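Local coordinates for Non-catalytic protein 1 (Piromyces equi, PDB 1WCU) that probably binds plant cell-wall polysaccharides as a family 29 carbohydrate-binding module, itself lacking catalytic activity, at residues A4-V9 with Y133-T138; C63-V68 with F101-F106. One frame throughout, in Å; residues are numbered along the deposited sequence.

How the contacts relate
Contacts 1 and 2 are neighbouring strand pairings in one antiparallel sheet of an all-beta module, their centres about 11 Å apart. Contact 1 joins the N-terminal strand 6-10 to strand 129-137, near the other end of the chain; contact 2, which pairs strand 62-70 with strand 101-109, is nested inside the long loop so closed. Strand 129-137 lies beside strand 62-70, and the probable hydrogen bonds from Cys-63 N to Ser-137 O, 2.8 Å, and from Ile-135 N to Tyr-65 O, 2.9 Å, join the two contacts directly. The order is thus 6-10, 129-137, 62-70, 101-109: the chain's first and last strands meet, building the sheet from both ends of the sequence.

Contact 1. Residues A4-V9 with Y133-T138; sequences ATYSVV and YIIYST
Thr-5 and Thr-138 close the end of an antiparallel strand pair, just beyond the strand residues, where a side chain takes over from the backbone. The hydroxyl of Thr-138 stands between its own backbone N and carbonyl carbon (chi1 57°), and from there OG1 accepts a nearly straight bond from Thr-5 N, 2.8 Å long. The return bond is conventional, Thr-138 N to Thr-5 O at 3.0 Å. The two side chains cross obliquely, and a water bridges their hydroxyls, 3.0 Å from OG1 of Thr-5 and 2.7 Å from OG1 of Thr-138.

Farther in, the pairing becomes regular. Ser-7 and Tyr-136 form a hydrogen-bonded pair, flanked by the non-hydrogen-bonded pairs Tyr-6 with Ser-137 and Val-8 with Ile-135. On the face carrying these flanking pairs, CG of Tyr-6 lies anti to the carbonyl carbon (chi1 -55°), and the ring meets Ser-137 obliquely, CE1 3.5 Å from OG. CD1 of the same ring meets Ile-135 CG2 at 4.1 Å. Ser-137 OG also bonds to Gly-139 N, and the Tyr-6 ring meets edge-to-face with His-149, in a C-terminal run of histidines that is probably a purification tag.

The opposite face is turned to strand 47-52, where Leu-50 receives both Val-9 and Ile-134. Val-9 N also bonds to Ile-134 O, and Val-9 CB lies 4.0 Å from Ile-134 CG2. The Tyr-136 ring has Ser-7 OG near its plane at one edge, and its hydroxyl bonds to Gly-61 O.

The chemistry implies a seam held mainly by its backbone, buried and apolar at the Val-9 end but polar and hydrated at the threonines, where one hydroxyl supplies the acceptor that a strand carbonyl would otherwise provide.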
ATOM      1  N   ALA A   4      -8.502  15.412   8.919  1.00 22.38           N
ATOM      2  CA  ALA A   4      -8.028  14.208   8.237  1.00 21.40           C
ATOM      3  C   ALA A   4      -9.154  13.195   8.088  1.00 20.45           C
ATOM      4  O   ALA A   4      -9.927  12.958   9.010  1.00 20.71           O
ATOM      5  CB  ALA A   4      -6.843  13.586   8.981  1.00 21.27           C
ATOM      6  N   THR A   5      -9.246  12.620   6.896  1.00 19.25           N
ATOM      7  CA  THR A   5     -10.206  11.583   6.593  1.00 19.03           C
ATOM      8  C   THR A   5      -9.387  10.331   6.313  1.00 17.81           C
ATOM      9  O   THR A   5      -8.380  10.423   5.616  1.00 17.36           O
ATOM     10  CB  THR A   5     -10.981  11.964   5.335  1.00 19.07           C
ATOM     11  OG1 THR A   5     -11.617  13.242   5.536  1.00 21.24           O
ATOM     12  CG2 THR A   5     -12.021  10.922   5.027  1.00 20.29           C
ATOM     13  N   TYR A   6      -9.836   9.175   6.816  1.00 16.98           N
ATOM     14  CA  TYR A   6      -9.116   7.910   6.640  1.00 16.12           C
ATOM     15  C   TYR A   6      -9.868   6.936   5.756  1.00 14.48           C
ATOM     16  O   TYR A   6     -11.094   6.793   5.867  1.00 14.79           O
ATOM     17  CB  TYR A   6      -8.872   7.221   7.988  1.00 18.08           C
ATOM     18  CG  TYR A   6      -8.168   8.089   8.972  1.00 20.09           C
ATOM     19  CD1 TYR A   6      -6.789   8.183   8.978  1.00 20.64           C
ATOM     20  CD2 TYR A   6      -8.886   8.847   9.889  1.00 22.61           C
ATOM     21  CE1 TYR A   6      -6.135   8.995   9.873  1.00 22.14           C
ATOM     22  CE2 TYR A   6      -8.243   9.657  10.790  1.00 22.33           C
ATOM     23  CZ  TYR A   6      -6.866   9.734  10.773  1.00 23.08           C
ATOM     24  OH  TYR A   6      -6.188  10.527  11.672  1.00 25.52           O
ATOM     25  N   SER A   7      -9.120   6.263   4.889  1.00 12.21           N
ATOM     26  CA  SER A   7      -9.605   5.116   4.111  1.00 12.70           C
ATOM     27  C   SER A   7      -8.879   3.888   4.652  1.00 11.14           C
ATOM     28  O   SER A   7      -7.671   3.760   4.447  1.00 11.18           O
ATOM     29  CB  SER A   7      -9.258   5.240   2.622  1.00 13.60           C
ATOM     30  OG  SER A   7      -9.887   6.349   1.988  1.00 18.12           O
ATOM     31  N   VAL A   8      -9.606   2.986   5.304  1.00 10.20           N
ATOM     32  CA  VAL A   8      -9.014   1.767   5.869  1.00  9.91           C
ATOM     33  C   VAL A   8      -9.165   0.661   4.825  1.00  9.80           C
ATOM     34  O   VAL A   8     -10.260   0.149   4.598  1.00  9.99           O
ATOM     35  CB  VAL A   8      -9.678   1.385   7.208  1.00 10.09           C
ATOM     36  CG1 VAL A   8      -9.060   0.115   7.781  1.00 10.96           C
ATOM     37  CG2 VAL A   8      -9.570   2.528   8.212  1.00 11.05           C
ATOM     38  N   VAL A   9      -8.060   0.291   4.186  1.00  8.61           N
ATOM     39  CA  VAL A   9      -8.092  -0.630   3.043  1.00  8.61           C
ATOM     40  C   VAL A   9      -8.131  -2.089   3.514  1.00  8.62           C
ATOM     41  O   VAL A   9      -8.860  -2.928   2.980  1.00  8.38           O
ATOM     42  CB  VAL A   9      -6.845  -0.414   2.156  1.00  8.59           C
ATOM     43  CG1 VAL A   9      -6.803  -1.392   0.998  1.00  9.48           C
ATOM     44  CG2 VAL A   9      -6.765   1.030   1.658  1.00  9.54           C
ATOM     45  N   TYR A 133      -3.050  -3.498   8.405  1.00  7.51           N
ATOM     46  CA  TYR A 133      -3.397  -2.106   8.726  1.00  8.56           C
ATOM     47  C   TYR A 133      -2.935  -1.125   7.639  1.00  8.03           C
ATOM     48  O   TYR A 133      -2.240  -0.154   7.917  1.00  8.30           O
ATOM     49  CB  TYR A 133      -2.879  -1.694  10.121  1.00 10.38           C
ATOM     50  CG  TYR A 133      -3.114  -2.713  11.216  1.00 12.46           C
ATOM     51  CD1 TYR A 133      -4.387  -3.058  11.631  1.00 14.59           C
ATOM     52  CD2 TYR A 133      -2.039  -3.342  11.803  1.00 14.74           C
ATOM     53  CE1 TYR A 133      -4.568  -4.042  12.659  1.00 13.25           C
ATOM     54  CE2 TYR A 133      -2.195  -4.285  12.790  1.00 16.37           C
ATOM     55  CZ  TYR A 133      -3.441  -4.635  13.213  1.00 13.46           C
ATOM     56  OH  TYR A 133      -3.523  -5.597  14.208  1.00 18.34           O
ATOM     57  N   ILE A 134      -3.360  -1.390   6.416  1.00  8.13           N
ATOM     58  CA  ILE A 134      -3.106  -0.505   5.295  1.00  8.02           C
ATOM     59  C   ILE A 134      -4.153   0.602   5.345  1.00  8.60           C
ATOM     60  O   ILE A 134      -5.345   0.349   5.161  1.00  8.92           O
ATOM     61  CB  ILE A 134      -3.177  -1.245   3.943  1.00  7.95           C
ATOM     62  CG1 ILE A 134      -2.172  -2.409   3.922  1.00  7.46           C
ATOM     63  CG2 ILE A 134      -2.892  -0.249   2.814  1.00  8.26           C
ATOM     64  CD1 ILE A 134      -2.309  -3.299   2.691  1.00  9.45           C
ATOM     65  N   ILE A 135      -3.705   1.823   5.616  1.00  8.39           N
ATOM     66  CA  ILE A 135      -4.602   2.949   5.888  1.00  8.84           C
ATOM     67  C   ILE A 135      -4.080   4.191   5.185  1.00  8.99           C
ATOM     68  O   ILE A 135      -2.918   4.545   5.331  1.00  9.41           O
ATOM     69  CB  ILE A 135      -4.706   3.264   7.415  1.00  8.61           C
ATOM     70  CG1 ILE A 135      -5.213   2.043   8.195  1.00  9.57           C
ATOM     71  CG2 ILE A 135      -5.599   4.487   7.662  1.00  9.30           C
ATOM     72  CD1 ILE A 135      -5.014   2.141   9.689  1.00 10.88           C
ATOM     73  N   TYR A 136      -4.938   4.864   4.436  1.00  8.21           N
ATOM     74  CA  TYR A 136      -4.632   6.167   3.848  1.00  8.01           C
ATOM     75  C   TYR A 136      -5.302   7.288   4.643  1.00  7.94           C
ATOM     76  O   TYR A 136      -6.456   7.176   5.020  1.00  7.86           O
ATOM     77  CB  TYR A 136      -5.139   6.223   2.397  1.00  7.86           C
ATOM     78  CG  TYR A 136      -5.090   7.634   1.842  1.00  7.99           C
ATOM     79  CD1 TYR A 136      -3.880   8.200   1.427  1.00  8.15           C
ATOM     80  CD2 TYR A 136      -6.224   8.429   1.786  1.00  7.44           C
ATOM     81  CE1 TYR A 136      -3.806   9.496   0.969  1.00  8.44           C
ATOM     82  CE2 TYR A 136      -6.160   9.751   1.308  1.00  8.15           C
ATOM     83  CZ  TYR A 136      -4.958  10.276   0.911  1.00  7.09           C
ATOM     84  OH  TYR A 136      -4.886  11.581   0.455  1.00  7.88           O
ATOM     85  N   SER A 137      -4.572   8.372   4.863  1.00  7.13           N
ATOM     86  CA  SER A 137      -5.091   9.572   5.502  1.00  7.94           C
ATOM     87  C   SER A 137      -4.903  10.760   4.573  1.00  7.86           C
ATOM     88  O   SER A 137      -3.849  10.919   3.961  1.00  7.86           O
ATOM     89  CB  SER A 137      -4.326   9.840   6.792  1.00  8.45           C
ATOM     90  OG  SER A 137      -4.745  11.065   7.378  1.00 10.48           O
ATOM     91  N   THR A 138      -5.913  11.627   4.496  1.00  8.63           N
ATOM     92  CA  THR A 138      -5.755  12.884   3.773  1.00  8.94           C
ATOM     93  C   THR A 138      -4.825  13.848   4.505  1.00  8.76           C
ATOM     94  O   THR A 138      -4.348  14.817   3.913  1.00  9.89           O
ATOM     95  CB  THR A 138      -7.099  13.610   3.566  1.00  9.51           C
ATOM     96  OG1 THR A 138      -7.718  13.835   4.828  1.00 10.91           O
ATOM     97  CG2 THR A 138      -8.029  12.771   2.677  1.00 10.16           C
TER
HETATM   98  O   HOH W   1      -9.843  15.470   4.718  1.00 29.33           O

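Contact 2. Residues C63-V68 with F101-F106; sequences CIYLQV and FTEYKF
Tyr-65 OH meets the carboxylate of Glu-103 diagonally across the strands, 2.6 Å from OE2, its register partner being Lys-105. Gln-67 OE1 lies 3.0 Å from the same hydroxyl. OE2 sits at the ring edge, in its plane, with the carboxylate turned 81° from the ring. CG of Tyr-65 is anti to the backbone N (chi1 172°), and at the ring Lys-105 CG packs in plane against CD2 at 3.8 Å. A phenylalanine in place of Tyr-65 would probably leave Glu-103 OE2 and Gln-67 OE1 without their shared hydroxyl and the carboxylate freer to turn. Gln-67, extended beyond CG, brings NE2 to 3.5 Å from Phe-101 CB.

These polar groups lie on one face of the pairing; the other, with Ile-64, Leu-66, Tyr-104 and Phe-106, packs on strands 74-79 and 90-98 across a beta-sandwich of two antiparallel sheets. There Leu-66 CD2 touches the edge of the Phe-106 ring at CE2, 3.7 Å away, and Val-68 CB approaches Tyr-104 CE1 obliquely at 3.9 Å. Val-92 and Val-76 meet Phe-106, while Phe-95 reaches both Val-68 and Tyr-104. A water in the plane of the Tyr-104 ring links its OH, 2.7 Å away, to Val-68 O, and Arg-96 N bonds to the same hydroxyl.

Beyond the strand pair, His-144 stacks on the Tyr-65 ring. Lys-105 bends at chi3 (-62°), which places CE, and NZ bonds to the carbonyl oxygens of Cys-141 and His-144; the disulfide from Cys-63 to Cys-141 ties that C-terminal segment to the strand.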
ATOM      1  N   CYS A  63      -1.043  10.760   3.523  1.00  8.11           N
ATOM      2  CA  CYS A  63      -0.129   9.817   4.155  1.00  8.00           C
ATOM      3  C   CYS A  63      -0.611   8.402   3.928  1.00  8.05           C
ATOM      4  O   CYS A  63      -1.807   8.120   4.087  1.00  7.75           O
ATOM      5  CB  CYS A  63      -0.058  10.101   5.641  1.00  8.21           C
ATOM      6  SG  CYS A  63       1.246   9.142   6.501  1.00 10.62           S
ATOM      7  N   ILE A  64       0.312   7.522   3.567  1.00  7.95           N
ATOM      8  CA  ILE A  64       0.044   6.093   3.497  1.00  8.03           C
ATOM      9  C   ILE A  64       0.748   5.419   4.675  1.00  7.79           C
ATOM     10  O   ILE A  64       1.970   5.530   4.825  1.00  8.53           O
ATOM     11  CB  ILE A  64       0.537   5.489   2.151  1.00  8.14           C
ATOM     12  CG1 ILE A  64      -0.261   6.060   0.967  1.00  8.03           C
ATOM     13  CG2 ILE A  64       0.447   3.963   2.155  1.00  9.03           C
ATOM     14  CD1 ILE A  64       0.385   5.877  -0.388  1.00  8.30           C
ATOM     15  N   TYR A  65      -0.032   4.713   5.489  1.00  7.63           N
ATOM     16  CA  TYR A  65       0.449   3.937   6.634  1.00  7.57           C
ATOM     17  C   TYR A  65       0.212   2.462   6.353  1.00  7.72           C
ATOM     18  O   TYR A  65      -0.842   2.085   5.817  1.00  8.10           O
ATOM     19  CB  TYR A  65      -0.303   4.340   7.905  1.00  8.14           C
ATOM     20  CG  TYR A  65      -0.023   3.475   9.106  1.00  8.18           C
ATOM     21  CD1 TYR A  65      -0.709   2.299   9.304  1.00  9.59           C
ATOM     22  CD2 TYR A  65       0.927   3.842  10.052  1.00  8.82           C
ATOM     23  CE1 TYR A  65      -0.458   1.496  10.419  1.00  9.81           C
ATOM     24  CE2 TYR A  65       1.189   3.037  11.161  1.00  8.90           C
ATOM     25  CZ  TYR A  65       0.493   1.877  11.332  1.00 10.58           C
ATOM     26  OH  TYR A  65       0.743   1.061  12.431  1.00 12.51           O
ATOM     27  N   LEU A  66       1.171   1.621   6.721  1.00  7.27           N
ATOM     28  CA  LEU A  66       0.937   0.172   6.819  1.00  7.55           C
ATOM     29  C   LEU A  66       1.994  -0.473   7.692  1.00  7.65           C
ATOM     30  O   LEU A  66       3.034   0.147   7.992  1.00  7.54           O
ATOM     31  CB  LEU A  66       0.898  -0.494   5.436  1.00  7.73           C
ATOM     32  CG  LEU A  66       2.229  -0.770   4.734  1.00  9.81           C
ATOM     33  CD1 LEU A  66       2.006  -1.683   3.524  1.00 10.59           C
ATOM     34  CD2 LEU A  66       2.896   0.500   4.311  1.00 12.44           C
ATOM     35  N   GLN A  67       1.714  -1.707   8.083  1.00  7.03           N
ATOM     36  CA  GLN A  67       2.697  -2.562   8.749  1.00  8.24           C
ATOM     37  C   GLN A  67       3.120  -3.690   7.805  1.00  7.71           C
ATOM     38  O   GLN A  67       2.285  -4.273   7.104  1.00  8.04           O
ATOM     39  CB  GLN A  67       2.132  -3.136  10.050  1.00  8.64           C
ATOM     40  CG  GLN A  67       1.732  -2.063  11.049  1.00  9.77           C
ATOM     41  CD  GLN A  67       1.234  -2.594  12.376  1.00 12.16           C
ATOM     42  OE1 GLN A  67       0.698  -1.822  13.193  1.00 18.68           O
ATOM     43  NE2 GLN A  67       1.365  -3.890  12.593  1.00 14.27           N
ATOM     44  N   VAL A  68       4.419  -3.984   7.809  1.00  7.55           N
ATOM     45  CA  VAL A  68       4.985  -5.030   6.951  1.00  7.90           C
ATOM     46  C   VAL A  68       5.870  -5.959   7.778  1.00  7.95           C
ATOM     47  O   VAL A  68       6.610  -5.495   8.655  1.00  8.51           O
ATOM     48  CB  VAL A  68       5.844  -4.437   5.825  1.00  8.30           C
ATOM     49  CG1 VAL A  68       6.302  -5.537   4.866  1.00  8.62           C
ATOM     50  CG2 VAL A  68       5.065  -3.371   5.075  1.00  9.25           C
ATOM     51  N   PHE A 101       6.029  -7.398  12.478  1.00 10.09           N
ATOM     52  CA  PHE A 101       5.423  -6.255  11.798  1.00 10.33           C
ATOM     53  C   PHE A 101       6.063  -4.933  12.203  1.00 10.79           C
ATOM     54  O   PHE A 101       6.212  -4.631  13.393  1.00 12.80           O
ATOM     55  CB  PHE A 101       3.901  -6.260  12.029  1.00 10.53           C
ATOM     56  CG  PHE A 101       3.209  -7.339  11.250  1.00  9.25           C
ATOM     57  CD1 PHE A 101       2.854  -7.137   9.931  1.00 10.30           C
ATOM     58  CD2 PHE A 101       3.000  -8.591  11.798  1.00 10.82           C
ATOM     59  CE1 PHE A 101       2.274  -8.149   9.186  1.00 10.97           C
ATOM     60  CE2 PHE A 101       2.416  -9.597  11.066  1.00 11.98           C
ATOM     61  CZ  PHE A 101       2.057  -9.380   9.750  1.00 10.78           C
ATOM     62  N   THR A 102       6.472  -4.176  11.194  1.00  9.89           N
ATOM     63  CA  THR A 102       7.107  -2.863  11.341  1.00  9.79           C
ATOM     64  C   THR A 102       6.175  -1.805  10.741  1.00  9.06           C
ATOM     65  O   THR A 102       5.634  -1.998   9.652  1.00  8.39           O
ATOM     66  CB  THR A 102       8.429  -2.852  10.555  1.00 10.36           C
ATOM     67  OG1 THR A 102       9.267  -3.917  11.029  1.00 12.63           O
ATOM     68  CG2 THR A 102       9.170  -1.535  10.639  1.00 10.38           C
ATOM     69  N   GLU A 103       5.979  -0.694  11.450  1.00  9.00           N
ATOM     70  CA  GLU A 103       5.166   0.403  10.969  1.00  9.93           C
ATOM     71  C   GLU A 103       5.942   1.280  10.005  1.00  9.24           C
ATOM     72  O   GLU A 103       7.128   1.582  10.243  1.00 10.17           O
ATOM     73  CB  GLU A 103       4.724   1.306  12.133  1.00 10.28           C
ATOM     74  CG  GLU A 103       3.973   0.608  13.253  1.00 12.48           C
ATOM     75  CD  GLU A 103       3.501   1.593  14.313  1.00 14.56           C
ATOM     76  OE1 GLU A 103       4.267   1.861  15.265  1.00 18.80           O
ATOM     77  OE2 GLU A 103       2.370   2.078  14.208  1.00 17.11           O
ATOM     78  N   TYR A 104       5.267   1.717   8.944  1.00  8.35           N
ATOM     79  CA  TYR A 104       5.788   2.691   8.012  1.00  8.86           C
ATOM     80  C   TYR A 104       4.738   3.769   7.753  1.00  8.83           C
ATOM     81  O   TYR A 104       3.540   3.460   7.652  1.00  8.36           O
ATOM     82  CB  TYR A 104       6.104   2.021   6.677  1.00  8.68           C
ATOM     83  CG  TYR A 104       7.185   0.952   6.709  1.00  7.94           C
ATOM     84  CD1 TYR A 104       6.889  -0.371   7.029  1.00  8.22           C
ATOM     85  CD2 TYR A 104       8.506   1.258   6.400  1.00  8.25           C
ATOM     86  CE1 TYR A 104       7.879  -1.344   7.067  1.00  8.53           C
ATOM     87  CE2 TYR A 104       9.492   0.284   6.422  1.00  7.30           C
ATOM     88  CZ  TYR A 104       9.170  -1.013   6.759  1.00  8.64           C
ATOM     89  OH  TYR A 104      10.143  -2.004   6.751  1.00  8.76           O
ATOM     90  N   LYS A 105       5.198   5.005   7.604  1.00  9.17           N
ATOM     91  CA  LYS A 105       4.376   6.131   7.155  1.00 10.46           C
ATOM     92  C   LYS A 105       5.089   6.807   5.998  1.00 10.75           C
ATOM     93  O   LYS A 105       6.257   7.169   6.130  1.00 11.71           O
ATOM     94  CB  LYS A 105       4.208   7.168   8.260  1.00 11.14           C
ATOM     95  CG  LYS A 105       3.254   6.769   9.342  1.00 13.01           C
ATOM     96  CD  LYS A 105       2.882   7.937  10.249  1.00 13.93           C
ATOM     97  CE  LYS A 105       4.083   8.523  10.981  1.00 14.87           C
ATOM     98  NZ  LYS A 105       3.697   9.498  12.050  1.00 16.05           N
ATOM     99  N   PHE A 106       4.394   6.982   4.878  1.00  9.66           N
ATOM    100  CA  PHE A 106       4.962   7.581   3.663  1.00 10.32           C
ATOM    101  C   PHE A 106       4.170   8.826   3.278  1.00 10.35           C
ATOM    102  O   PHE A 106       2.960   8.773   3.130  1.00  9.47           O
ATOM    103  CB  PHE A 106       4.975   6.603   2.493  1.00 11.59           C
ATOM    104  CG  PHE A 106       5.631   5.273   2.802  1.00 10.97           C
ATOM    105  CD1 PHE A 106       6.978   5.207   3.086  1.00 13.25           C
ATOM    106  CD2 PHE A 106       4.890   4.116   2.826  1.00 12.81           C
ATOM    107  CE1 PHE A 106       7.585   3.986   3.368  1.00 13.88           C
ATOM    108  CE2 PHE A 106       5.491   2.905   3.109  1.00 14.40           C
ATOM    109  CZ  PHE A 106       6.833   2.847   3.363  1.00 13.27           C
TER
HETATM  110  O   HOH W   2       9.230  -4.539   7.105  1.00  9.43           O